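Local coordinates for GENE 22 product (Bacillus phage spp1, PDB 2XC8), which is of unknown function but resembles in fold a domain of the receptor-binding protein of lactococcal phage p2, at residues W11-E16 and L94-V99. Numbering follows the deposited sequence.
Sequences WYLTSE and LIMYPV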
ATOM      1  N   TRP B  11      -3.799 -18.526  -0.363  1.00 29.35           N
ATOM      2  CA  TRP B  11      -2.437 -18.141  -0.016  1.00 26.95           C
ATOM      3  C   TRP B  11      -2.340 -16.624   0.089  1.00 28.12           C
ATOM      4  O   TRP B  11      -2.548 -15.913  -0.898  1.00 28.12           O
ATOM      5  CB  TRP B  11      -1.445 -18.653  -1.061  1.00 25.94           C
ATOM      6  CG  TRP B  11      -1.241 -20.136  -1.043  1.00 28.01           C
ATOM      7  CD1 TRP B  11      -1.954 -21.068  -1.739  1.00 32.98           C
ATOM      8  CD2 TRP B  11      -0.248 -20.858  -0.304  1.00 27.22           C
ATOM      9  NE1 TRP B  11      -1.472 -22.328  -1.476  1.00 33.17           N
ATOM     10  CE2 TRP B  11      -0.424 -22.228  -0.598  1.00 32.96           C
ATOM     11  CE3 TRP B  11       0.771 -20.481   0.581  1.00 27.02           C
ATOM     12  CZ2 TRP B  11       0.383 -23.224  -0.042  1.00 32.49           C
ATOM     13  CZ3 TRP B  11       1.570 -21.472   1.137  1.00 28.63           C
ATOM     14  CH2 TRP B  11       1.370 -22.829   0.823  1.00 30.85           C
ATOM     15  N   TYR B  12      -2.036 -16.135   1.287  1.00 22.00           N
ATOM     16  CA  TYR B  12      -1.891 -14.698   1.510  1.00 20.24           C
ATOM     17  C   TYR B  12      -0.668 -14.341   2.350  1.00 24.06           C
ATOM     18  O   TYR B  12      -0.206 -15.136   3.173  1.00 24.44           O
ATOM     19  CB  TYR B  12      -3.175 -14.090   2.095  1.00 21.17           C
ATOM     20  CG  TYR B  12      -3.583 -14.594   3.465  1.00 21.84           C
ATOM     21  CD1 TYR B  12      -3.235 -13.892   4.619  1.00 22.71           C
ATOM     22  CD2 TYR B  12      -4.345 -15.754   3.604  1.00 23.28           C
ATOM     23  CE1 TYR B  12      -3.618 -14.343   5.880  1.00 22.72           C
ATOM     24  CE2 TYR B  12      -4.732 -16.214   4.858  1.00 23.94           C
ATOM     25  CZ  TYR B  12      -4.368 -15.502   5.991  1.00 28.19           C
ATOM     26  OH  TYR B  12      -4.747 -15.954   7.235  1.00 27.37           O
ATOM     27  N   LEU B  13      -0.157 -13.133   2.124  1.00 20.20           N
ATOM     28  CA  LEU B  13       1.070 -12.660   2.752  1.00 19.25           C
ATOM     29  C   LEU B  13       0.802 -11.416   3.597  1.00 24.25           C
ATOM     30  O   LEU B  13       0.227 -10.437   3.113  1.00 24.43           O
ATOM     31  CB  LEU B  13       2.120 -12.368   1.672  1.00 19.01           C
ATOM     32  CG  LEU B  13       3.536 -11.942   2.067  1.00 23.81           C
ATOM     33  CD1 LEU B  13       4.285 -13.064   2.773  1.00 23.35           C
ATOM     34  CD2 LEU B  13       4.309 -11.477   0.841  1.00 27.37           C
ATOM     35  N   THR B  14       1.221 -11.464   4.861  1.00 22.04           N
ATOM     36  CA  THR B  14       0.997 -10.363   5.803  1.00 23.04           C
ATOM     37  C   THR B  14       2.121  -9.325   5.766  1.00 27.88           C
ATOM     38  O   THR B  14       2.061  -8.308   6.465  1.00 29.10           O
ATOM     39  CB  THR B  14       0.801 -10.870   7.252  1.00 29.30           C
ATOM     40  OG1 THR B  14       1.958 -11.608   7.666  1.00 30.51           O
ATOM     41  CG2 THR B  14      -0.435 -11.759   7.355  1.00 25.80           C
ATOM     42  N   SER B  15       3.139  -9.592   4.948  1.00 23.45           N
ATOM     43  CA  SER B  15       4.239  -8.658   4.728  1.00 23.15           C
ATOM     44  C   SER B  15       3.742  -7.346   4.136  1.00 27.96           C
ATOM     45  O   SER B  15       2.965  -7.332   3.178  1.00 27.58           O
ATOM     46  CB  SER B  15       5.288  -9.266   3.796  1.00 25.30           C
ATOM     47  OG  SER B  15       5.927 -10.383   4.390  1.00 32.72           O
ATOM     48  N   GLU B  16       4.131  -6.265   4.728  1.00 25.39           N
ATOM     49  CA  GLU B  16       3.887  -4.962   4.208  1.00 26.22           C
ATOM     50  C   GLU B  16       4.776  -4.724   2.999  1.00 29.19           C
ATOM     51  O   GLU B  16       5.944  -4.874   3.084  1.00 28.24           O
ATOM     52  CB  GLU B  16       4.264  -3.993   5.288  1.00 28.94           C
ATOM     53  CG  GLU B  16       3.661  -2.692   5.230  1.00 40.17           C
ATOM     54  CD  GLU B  16       4.020  -1.876   6.447  1.00 59.31           C
ATOM     55  OE1 GLU B  16       4.945  -1.103   6.342  1.00 55.02           O
ATOM     56  OE2 GLU B  16       3.388  -1.991   7.505  1.00 49.19           O
ATOM     57  N   LEU B  94       6.275 -21.856  -7.041  1.00 25.26           N
ATOM     58  CA  LEU B  94       6.020 -20.448  -7.068  1.00 24.93           C
ATOM     59  C   LEU B  94       4.691 -20.161  -6.421  1.00 28.40           C
ATOM     60  O   LEU B  94       3.692 -20.709  -6.759  1.00 27.69           O
ATOM     61  CB  LEU B  94       6.101 -19.869  -8.468  1.00 25.10           C
ATOM     62  CG  LEU B  94       5.767 -18.404  -8.698  1.00 30.20           C
ATOM     63  CD1 LEU B  94       6.798 -17.452  -8.275  1.00 30.11           C
ATOM     64  CD2 LEU B  94       5.521 -18.236 -10.111  1.00 34.19           C
ATOM     65  N   ILE B  95       4.735 -19.284  -5.452  1.00 24.41           N
ATOM     66  CA  ILE B  95       3.606 -18.990  -4.632  1.00 24.10           C
ATOM     67  C   ILE B  95       2.950 -17.741  -5.132  1.00 29.04           C
ATOM     68  O   ILE B  95       1.804 -17.761  -5.390  1.00 28.51           O
ATOM     69  CB  ILE B  95       4.005 -18.863  -3.145  1.00 27.01           C
ATOM     70  CG1 ILE B  95       4.621 -20.154  -2.612  1.00 27.11           C
ATOM     71  CG2 ILE B  95       2.861 -18.472  -2.339  1.00 27.60           C
ATOM     72  CD1 ILE B  95       3.761 -21.364  -2.655  1.00 30.60           C
HETATM   73  N   MSE B  96       3.694 -16.664  -5.275  1.00 26.41           N
HETATM   74  CA  MSE B  96       3.151 -15.421  -5.769  1.00 26.57           C
HETATM   75  C   MSE B  96       4.097 -14.420  -6.427  1.00 30.86           C
HETATM   76  O   MSE B  96       5.269 -14.445  -6.204  1.00 29.62           O
HETATM   77  CB  MSE B  96       2.388 -14.692  -4.678  1.00 28.83           C
HETATM   78  CG  MSE B  96       3.193 -14.336  -3.491  1.00 36.17           C
HETATM   79 SE   MSE B  96       2.340 -13.468  -2.071  1.00 45.40          SE
HETATM   80  CE  MSE B  96       1.059 -14.713  -1.625  1.00 41.79           C
ATOM     81  N   TYR B  97       3.543 -13.567  -7.276  1.00 30.68           N
ATOM     82  CA  TYR B  97       4.323 -12.512  -7.913  1.00 30.68           C
ATOM     83  C   TYR B  97       3.849 -11.189  -7.349  1.00 32.37           C
ATOM     84  O   TYR B  97       3.084 -10.518  -7.981  1.00 31.62           O
ATOM     85  CB  TYR B  97       4.219 -12.369  -9.442  1.00 33.36           C
ATOM     86  CG  TYR B  97       4.119 -13.592 -10.273  1.00 37.68           C
ATOM     87  CD1 TYR B  97       2.920 -14.248 -10.409  1.00 41.32           C
ATOM     88  CD2 TYR B  97       5.196 -14.044 -11.005  1.00 38.80           C
ATOM     89  CE1 TYR B  97       2.812 -15.360 -11.171  1.00 44.30           C
ATOM     90  CE2 TYR B  97       5.101 -15.143 -11.788  1.00 40.72           C
ATOM     91  CZ  TYR B  97       3.904 -15.806 -11.873  1.00 51.52           C
ATOM     92  OH  TYR B  97       3.752 -16.925 -12.638  1.00 54.46           O
ATOM     93  N   PRO B  98       4.304 -10.797  -6.179  1.00 26.95           N
ATOM     94  CA  PRO B  98       3.664  -9.604  -5.600  1.00 25.62           C
ATOM     95  C   PRO B  98       4.105  -8.244  -6.169  1.00 27.18           C
ATOM     96  O   PRO B  98       3.410  -7.250  -5.955  1.00 26.24           O
ATOM     97  CB  PRO B  98       4.013  -9.707  -4.110  1.00 27.26           C
ATOM     98  CG  PRO B  98       5.277 -10.484  -4.069  1.00 31.90           C
ATOM     99  CD  PRO B  98       5.250 -11.431  -5.240  1.00 28.03           C
ATOM    100  N   VAL B  99       5.234  -8.195  -6.876  1.00 22.26           N
ATOM    101  CA  VAL B  99       5.723  -6.934  -7.459  1.00 21.11           C
ATOM    102  C   VAL B  99       6.121  -7.099  -8.931  1.00 25.06           C
ATOM    103  O   VAL B  99       6.889  -7.999  -9.280  1.00 24.49           O
ATOM    104  CB  VAL B  99       6.911  -6.325  -6.648  1.00 24.38           C
ATOM    105  CG1 VAL B  99       7.353  -4.988  -7.240  1.00 24.14           C
ATOM    106  CG2 VAL B  99       6.542  -6.145  -5.179  1.00 23.85           C
TER
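Met96, a selenomethionine, reaches across to Leu13 and to the backbone just before it, while Ile95, the residue preceding Met96, meets the indole of Trp11. The selenium of Met96 sits against two atoms of Leu13, 3.9 Å from its CB and 4.0 Å from its CD2, and the two side chains cross obliquely. CG of Met96 lies between its own backbone N and carbonyl carbon (chi1 60°), the chain runs extended through chi2, and a bend at chi3 turns the terminal methyl CE towards the strand 11-13. There CE of Met96 comes to 3.9 Å from the carbonyl O of Trp11 and also borders CA of Tyr12, so the methyl rests on main chain as well as on Leu13.

Trp11 and Ile95 cross at about a right angle. With CG2 of Ile95 anti to the backbone N and CG1 anti to the carbonyl carbon (chi1 -60°), CG2 is turned to CE3 on the six-membered ring of Trp11, 4.1 Å away, and the CG1 arm carries CD1 over one face of the indole. Leu31 touches both Trp11 and Ile95, and Phe39 and Met64 add further contacts to the indole.

Ile95 and Met96 both face Leu62 of the neighbouring strand 56-64, forming a classic beta bulge, and both point their CB atoms towards the strand 11-13. Strand 11-13 pairs instead with strand 23-33, and its axis crosses that of strand 94-99 at 48°, with a closest approach of 8.2 Å. The two strands therefore meet through side chains, and through one side-chain methyl laid on the backbone of Trp11 and Tyr12, the face-to-face apolar packing of two beta-sheets as in a beta-sandwich.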